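Local coordinates for protein Mono(ADP-ribosyl)transferase SpvB (Salmonella typhimurium, PDB 2GWM) that probably transfers ADP-ribose through its catalytic domain, to which this chain corresponds, from NAD(+) to an arginine of host actin, preventing actin polymerisation, at residues A[77-82]-A[149-154]; A[161-164]-A[168-171]; A[31-36]-A[51-56]. All blocks are in the same frame, centred on the assembly; numbering follows the deposited sequence.

Interaction 1: A[77-82]-A[149-154]; sequences RVVYRG and MLFPPN
V79 reaches across to M149 and F151 with one methyl for each, and these apolar touches carry the contact between 77-82 and 149-154. The closer half lies at V79 CG1, which meets M149 SD at 3.9 Å, the two side chains crossing at about a right angle. M149 brings its sulfur there through a CG anti to the backbone N (chi1 170°) and a bend at the last torsion (chi3 -86°). The other half is looser: V79 CG2 stands 4.4 Å from F151 CE2, approaching the ring obliquely. No hydrogen bond joins the segments, and the backbones stay well apart, with 7.7 Å between V79 CA and M149 CA. T112 touches both V79 and F151; it pairs with M149 through the backbone and also bonds M149 O through its OG1. All three touching residues are buried, whereas R77 at one end and N154 at the other are exposed; R77 turns to a salt bridge with E129. R81, two residues beyond V79, bonds through NH1 to the carbonyl of S111. R81, S111 and E148 are the predicted active-site residues. The packing joins the strand carrying R81 to the strand that starts just after E148, while S111 lies on neighbouring strand 110-112: the two-sheet core of an arginine-specific ADP-ribosyltransferase, with the Arg-Ser-Glu signature of this family.

Interaction 2: A[161-164]-A[168-171]; sequences SIVN and QDFA
F170 packs against the end of strand 155-164 with its CB and one edge of its ring, meeting two backbone carbonyls and one valine methyl. N164 O sits 3.2 Å from F170 CB and approaches the ring obliquely, 3.5 Å from F170 CG. V163 O approaches differently, coming to the ring edge near its plane, 3.5 Å from F170 CD1. Beside these carbonyl contacts V163 CG1 lies against the start of the helix, 3.6 Å from F170 CA and 3.9 Å from F170 CB. The same methyl is brushed by the carboxylate of D169, whose OD2 comes within 3.8 Å of V163 CG1, the two side chains crossing at about a right angle. V163 directs CG1 at the helix because that branch stands anti to the backbone N (chi1 -169°), while F170, likewise anti at chi1 171°, carries its ring back over the strand end.

Farther out, S167 OG accepts the backbone N-H of F170 at the first turn of helix 168-175, and D169 OD1 is held by NE2 of Q173 one turn on. C165, I190 and I193 complete the surroundings of the F170 ring, and the backbone of V163 pairs with that of I193 in the neighbouring strand 192-198. The short connection therefore folds helix 168-175 back against the end of strand 155-164, an inner strand of the large sheet.

With no hydrogen bond between the segments, cohesion here comes from van der Waals packing, probably helped by the weakly positive C-H edge of the phenyl ring facing the carbonyl oxygen of V163.

Interaction 3: A[31-36]-A[51-56]; sequences TQAKET and EEFKNA. With SO4 (sulfate ion), chain C.
The contact belongs to the helical N-terminal part of the ADP-ribosyltransferase domain, where helices 30-39 and 50-69 pack together largely around the ring of F53. F53 extends from helix 50-69 with CG anti to the backbone N (chi1 176°), which carries its ring across to A33 and K34. The methyl of A33 abuts the ring at its edge, in plane, with A33 CB 3.8 Å from F53 CZ. K34 CG approaches the rim of the ring obliquely, 3.6 Å from F53 CE1, and further along the chain K34 CE lies over the face in a CH-pi contact 4.3 Å from the F53 centroid, 27° off the normal. The lysine chain is extended beyond CG and crosses the phenyl side chain at about a right angle. K34 NZ rises farther above the same face, 5.4 Å from the F53 centroid, and adds at most a weak cation-pi attraction.

This packing joins two helices of the all-helical region that precedes strand 78-83 of the large sheet. Y22 of helix 3-24 and L37, together with Y28 and P48 from the loops, also touch F53; A56 meets L37 too, while V18 reaches A33.

At the N-terminal end of helix 30-39, a sulfate ion, probably from the crystallisation liquor, takes bonds to O4 from T31 N and T31 OG1, each 2.9 Å long. The backbone N-H of E30 also binds it, a position where the helix dipole would probably favour an anion.

How the interactions relate
Along the chain the three contacts come one after another: interaction 3 closes before interaction 1 opens, and interaction 1 before interaction 2. Interactions 1 and 2 reach the same five-stranded sheet, through strands 78-83 and 155-164, with centres about 21 Å apart and nearest atoms about 11 Å apart. Helix 50-69 leads on to strand 78-83, and strand 149-151 to strand 155-164. Interaction 3 lies about 27 Å, centre to centre, from interaction 1 and about 44 Å from interaction 2; interactions 2 and 3 lie on opposite sides of the chain's centre. The predicted active site thus adjoins the central contact, with the helical packing and the strand-to-helix turn as peripheral structure.

Interaction 1: A[77-82]-A[149-154]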
# COMPACT_ATOMS: atom_id res chain seq x y z
N ARG A 77 1.31 -14.61 7.31
CA ARG A 77 1.25 -14.02 8.65
C ARG A 77 2.22 -12.88 8.82
O ARG A 77 2.27 -12.28 9.89
CB ARG A 77 1.47 -15.06 9.74
CG ARG A 77 0.34 -16.08 9.83
CD ARG A 77 -1.06 -15.53 10.28
NE ARG A 77 -1.02 -14.91 11.61
CZ ARG A 77 -1.26 -15.53 12.76
NH1 ARG A 77 -1.56 -16.81 12.79
NH2 ARG A 77 -1.19 -14.85 13.89
N VAL A 78 2.92 -12.51 7.74
CA VAL A 78 3.78 -11.35 7.71
C VAL A 78 3.98 -10.93 6.26
O VAL A 78 4.02 -11.74 5.34
CB VAL A 78 5.13 -11.67 8.42
CG1 VAL A 78 5.90 -12.77 7.65
CG2 VAL A 78 5.96 -10.43 8.66
N VAL A 79 4.10 -9.63 6.05
CA VAL A 79 4.43 -9.08 4.74
C VAL A 79 5.38 -7.91 4.94
O VAL A 79 5.59 -7.44 6.08
CB VAL A 79 3.13 -8.59 3.97
CG1 VAL A 79 2.30 -9.74 3.54
CG2 VAL A 79 2.37 -7.62 4.79
N TYR A 80 5.93 -7.40 3.85
CA TYR A 80 7.00 -6.44 3.92
C TYR A 80 6.77 -5.29 3.01
O TYR A 80 6.11 -5.41 1.95
CB TYR A 80 8.35 -7.08 3.48
CG TYR A 80 8.61 -8.39 4.14
CD1 TYR A 80 9.05 -8.44 5.44
CD2 TYR A 80 8.31 -9.58 3.52
CE1 TYR A 80 9.27 -9.63 6.09
CE2 TYR A 80 8.51 -10.81 4.16
CZ TYR A 80 9.01 -10.82 5.47
OH TYR A 80 9.26 -11.96 6.20
N ARG A 81 7.32 -4.15 3.40
CA ARG A 81 7.28 -2.96 2.60
C ARG A 81 8.47 -2.07 2.88
O ARG A 81 8.74 -1.81 4.02
CB ARG A 81 5.98 -2.17 2.78
CG ARG A 81 5.90 -0.96 1.95
CD ARG A 81 5.97 -1.21 0.46
NE ARG A 81 5.92 0.05 -0.27
CZ ARG A 81 4.83 0.77 -0.48
NH1 ARG A 81 3.66 0.37 -0.03
NH2 ARG A 81 4.91 1.92 -1.16
N GLY A 82 9.15 -1.63 1.84
CA GLY A 82 10.15 -0.57 1.92
C GLY A 82 9.49 0.78 1.70
O GLY A 82 8.67 0.93 0.74
N MET A 149 0.65 -8.37 -1.95
CA MET A 149 -0.54 -8.44 -1.12
C MET A 149 -1.05 -7.01 -0.95
O MET A 149 -0.34 -6.14 -0.43
CB MET A 149 -0.22 -8.99 0.27
CG MET A 149 -1.38 -8.83 1.17
SD MET A 149 -1.44 -9.98 2.50
CE MET A 149 -2.23 -11.03 1.41
N LEU A 150 -2.25 -6.73 -1.47
CA LEU A 150 -2.81 -5.41 -1.43
C LEU A 150 -3.91 -5.41 -0.36
O LEU A 150 -4.67 -6.37 -0.22
CB LEU A 150 -3.43 -5.06 -2.80
CG LEU A 150 -3.89 -3.63 -2.93
CD1 LEU A 150 -2.79 -2.69 -2.99
CD2 LEU A 150 -4.70 -3.49 -4.23
N PHE A 151 -3.97 -4.31 0.39
CA PHE A 151 -4.97 -4.06 1.40
C PHE A 151 -5.84 -2.91 0.97
O PHE A 151 -5.37 -1.95 0.40
CB PHE A 151 -4.26 -3.68 2.72
CG PHE A 151 -3.51 -4.82 3.38
CD1 PHE A 151 -4.06 -5.54 4.40
CD2 PHE A 151 -2.27 -5.18 2.92
CE1 PHE A 151 -3.37 -6.59 5.01
CE2 PHE A 151 -1.60 -6.21 3.49
CZ PHE A 151 -2.15 -6.91 4.52
N PRO A 152 -7.13 -2.99 1.28
CA PRO A 152 -8.00 -1.86 0.97
C PRO A 152 -7.76 -0.71 1.89
O PRO A 152 -7.02 -0.82 2.88
CB PRO A 152 -9.41 -2.43 1.20
CG PRO A 152 -9.22 -3.43 2.29
CD PRO A 152 -7.85 -4.05 1.97
N PRO A 153 -8.37 0.44 1.59
CA PRO A 153 -8.20 1.64 2.42
C PRO A 153 -8.55 1.44 3.89
O PRO A 153 -9.43 0.64 4.21
CB PRO A 153 -9.16 2.64 1.77
CG PRO A 153 -9.25 2.22 0.41
CD PRO A 153 -9.23 0.72 0.43
N ASN A 154 -7.84 2.20 4.75
CA ASN A 154 -8.07 2.30 6.18
C ASN A 154 -7.54 1.11 6.96
O ASN A 154 -8.07 0.79 8.01
CB ASN A 154 -9.52 2.57 6.54
CG ASN A 154 -10.06 3.74 5.79
OD1 ASN A 154 -9.40 4.77 5.72
ND2 ASN A 154 -11.26 3.56 5.20

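Interaction 2: A[161-164]-A[168-171]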
# COMPACT_ATOMS: atom_id res chain seq x y z
N SER A 161 7.80 -2.16 17.47
CA SER A 161 9.16 -1.75 17.79
C SER A 161 9.86 -1.15 16.59
O SER A 161 9.48 -1.40 15.45
CB SER A 161 9.97 -2.94 18.31
OG SER A 161 10.12 -4.00 17.40
N ILE A 162 10.91 -0.38 16.89
CA ILE A 162 11.72 0.27 15.89
C ILE A 162 13.15 -0.16 16.17
O ILE A 162 13.58 -0.15 17.35
CB ILE A 162 11.61 1.83 15.90
CG1 ILE A 162 10.14 2.29 15.74
CG2 ILE A 162 12.51 2.41 14.80
CD1 ILE A 162 9.40 2.57 16.97
N VAL A 163 13.85 -0.60 15.13
CA VAL A 163 15.22 -1.07 15.25
C VAL A 163 16.04 -0.22 14.32
O VAL A 163 15.96 -0.42 13.10
CB VAL A 163 15.30 -2.54 14.80
CG1 VAL A 163 16.57 -3.11 15.15
CG2 VAL A 163 14.12 -3.37 15.48
N ASN A 164 16.84 0.71 14.88
CA ASN A 164 17.71 1.56 14.11
C ASN A 164 18.95 0.85 13.63
O ASN A 164 19.45 -0.10 14.25
CB ASN A 164 18.08 2.77 14.90
CG ASN A 164 16.91 3.67 15.16
OD1 ASN A 164 15.98 3.73 14.40
ND2 ASN A 164 17.00 4.45 16.21
N GLN A 168 24.01 -5.05 16.42
CA GLN A 168 23.83 -6.44 16.09
C GLN A 168 22.36 -6.81 16.05
O GLN A 168 21.96 -7.66 15.29
CB GLN A 168 24.61 -7.37 17.07
CG GLN A 168 24.60 -8.83 16.67
CD GLN A 168 25.06 -9.09 15.26
OE1 GLN A 168 25.94 -8.40 14.77
NE2 GLN A 168 24.56 -10.18 14.67
N ASP A 169 21.55 -6.26 16.93
CA ASP A 169 20.11 -6.49 16.84
C ASP A 169 19.56 -6.13 15.47
O ASP A 169 18.86 -6.90 14.87
CB ASP A 169 19.41 -5.71 17.95
CG ASP A 169 17.86 -5.88 17.99
OD1 ASP A 169 17.31 -6.91 17.60
OD2 ASP A 169 17.23 -4.91 18.47
N PHE A 170 19.94 -4.95 15.01
CA PHE A 170 19.53 -4.54 13.65
C PHE A 170 20.07 -5.50 12.60
O PHE A 170 19.35 -5.91 11.69
CB PHE A 170 20.00 -3.15 13.39
CG PHE A 170 19.85 -2.68 11.97
CD1 PHE A 170 18.63 -2.14 11.56
CD2 PHE A 170 20.89 -2.73 11.10
CE1 PHE A 170 18.55 -1.62 10.25
CE2 PHE A 170 20.79 -2.22 9.85
CZ PHE A 170 19.58 -1.74 9.43
N ALA A 171 21.38 -5.82 12.68
CA ALA A 171 22.01 -6.64 11.67
C ALA A 171 21.29 -8.01 11.61
O ALA A 171 21.08 -8.59 10.52
CB ALA A 171 23.45 -6.86 12.01

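Interaction 3: A[31-36]-A[51-56]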
# COMPACT_ATOMS: atom_id res chain seq x y z
N THR A 31 -7.52 16.15 -13.27
CA THR A 31 -7.89 15.97 -14.67
C THR A 31 -7.86 14.48 -14.99
O THR A 31 -8.78 13.95 -15.61
CB THR A 31 -7.02 16.81 -15.61
OG1 THR A 31 -7.28 18.20 -15.36
CG2 THR A 31 -7.34 16.51 -17.08
N GLN A 32 -6.80 13.79 -14.55
CA GLN A 32 -6.73 12.37 -14.82
C GLN A 32 -7.81 11.56 -14.13
O GLN A 32 -8.32 10.60 -14.70
CB GLN A 32 -5.34 11.82 -14.48
CG GLN A 32 -4.28 12.28 -15.42
CD GLN A 32 -4.61 11.85 -16.82
OE1 GLN A 32 -4.83 12.68 -17.71
NE2 GLN A 32 -4.77 10.52 -16.99
N ALA A 33 -8.16 11.93 -12.91
CA ALA A 33 -9.25 11.28 -12.18
C ALA A 33 -10.52 11.37 -13.02
O ALA A 33 -11.21 10.37 -13.23
CB ALA A 33 -9.43 11.93 -10.83
N LYS A 34 -10.79 12.55 -13.55
CA LYS A 34 -12.03 12.78 -14.29
C LYS A 34 -11.97 12.02 -15.62
O LYS A 34 -12.96 11.42 -16.04
CB LYS A 34 -12.22 14.27 -14.51
CG LYS A 34 -12.65 14.91 -13.24
CD LYS A 34 -12.75 16.43 -13.35
CE LYS A 34 -13.45 16.97 -12.06
NZ LYS A 34 -13.36 18.46 -11.95
N GLU A 35 -10.79 11.97 -16.23
CA GLU A 35 -10.67 11.27 -17.47
C GLU A 35 -10.92 9.77 -17.28
O GLU A 35 -11.54 9.12 -18.11
CB GLU A 35 -9.32 11.58 -18.15
CG GLU A 35 -9.40 11.65 -19.62
CD GLU A 35 -10.45 12.65 -20.17
OE1 GLU A 35 -10.43 13.88 -19.85
OE2 GLU A 35 -11.31 12.17 -20.93
N THR A 36 -10.42 9.22 -16.18
CA THR A 36 -10.69 7.84 -15.80
C THR A 36 -12.17 7.55 -15.59
O THR A 36 -12.71 6.56 -16.07
CB THR A 36 -9.88 7.46 -14.56
OG1 THR A 36 -8.48 7.45 -14.89
CG2 THR A 36 -10.37 6.12 -13.98
N GLU A 51 -20.16 17.17 -6.50
CA GLU A 51 -20.80 16.03 -5.87
C GLU A 51 -20.86 14.85 -6.84
O GLU A 51 -20.69 13.73 -6.43
CB GLU A 51 -22.16 16.40 -5.23
CG GLU A 51 -22.60 15.59 -3.92
CD GLU A 51 -21.50 15.11 -2.93
OE1 GLU A 51 -20.69 15.92 -2.38
OE2 GLU A 51 -21.47 13.88 -2.66
N GLU A 52 -21.08 15.09 -8.13
CA GLU A 52 -21.10 14.01 -9.12
C GLU A 52 -19.75 13.32 -9.13
O GLU A 52 -19.65 12.09 -9.22
CB GLU A 52 -21.41 14.56 -10.50
CG GLU A 52 -22.87 14.82 -10.66
CD GLU A 52 -23.21 15.68 -11.84
OE1 GLU A 52 -22.31 16.28 -12.49
OE2 GLU A 52 -24.43 15.74 -12.12
N PHE A 53 -18.70 14.14 -9.11
CA PHE A 53 -17.32 13.65 -9.11
C PHE A 53 -17.03 12.82 -7.87
O PHE A 53 -16.52 11.71 -7.95
CB PHE A 53 -16.34 14.82 -9.16
CG PHE A 53 -14.92 14.40 -9.07
CD1 PHE A 53 -14.31 13.72 -10.13
CD2 PHE A 53 -14.18 14.63 -7.94
CE1 PHE A 53 -13.01 13.34 -10.04
CE2 PHE A 53 -12.88 14.21 -7.86
CZ PHE A 53 -12.31 13.57 -8.91
N LYS A 54 -17.34 13.37 -6.70
CA LYS A 54 -17.11 12.67 -5.45
C LYS A 54 -17.85 11.33 -5.47
O LYS A 54 -17.31 10.32 -5.12
CB LYS A 54 -17.60 13.51 -4.26
CG LYS A 54 -17.44 12.80 -2.91
CD LYS A 54 -18.00 13.50 -1.76
CE LYS A 54 -17.81 12.65 -0.51
NZ LYS A 54 -18.96 11.70 -0.30
N ASN A 55 -19.14 11.36 -5.85
CA ASN A 55 -19.94 10.11 -5.85
C ASN A 55 -19.40 9.07 -6.79
O ASN A 55 -19.37 7.90 -6.47
CB ASN A 55 -21.42 10.37 -6.14
CG ASN A 55 -22.11 11.17 -5.04
OD1 ASN A 55 -21.60 11.29 -3.91
ND2 ASN A 55 -23.28 11.71 -5.34
N ALA A 56 -18.92 9.49 -7.97
CA ALA A 56 -18.40 8.55 -8.91
C ALA A 56 -17.07 7.96 -8.43
O ALA A 56 -16.77 6.76 -8.65
CB ALA A 56 -18.29 9.25 -10.28
S SO4 C . -4.22 18.35 -12.31
O1 SO4 C . -4.58 18.36 -10.86
O2 SO4 C . -3.54 19.58 -12.72
O3 SO4 C . -3.35 17.16 -12.53
O4 SO4 C . -5.46 18.17 -13.10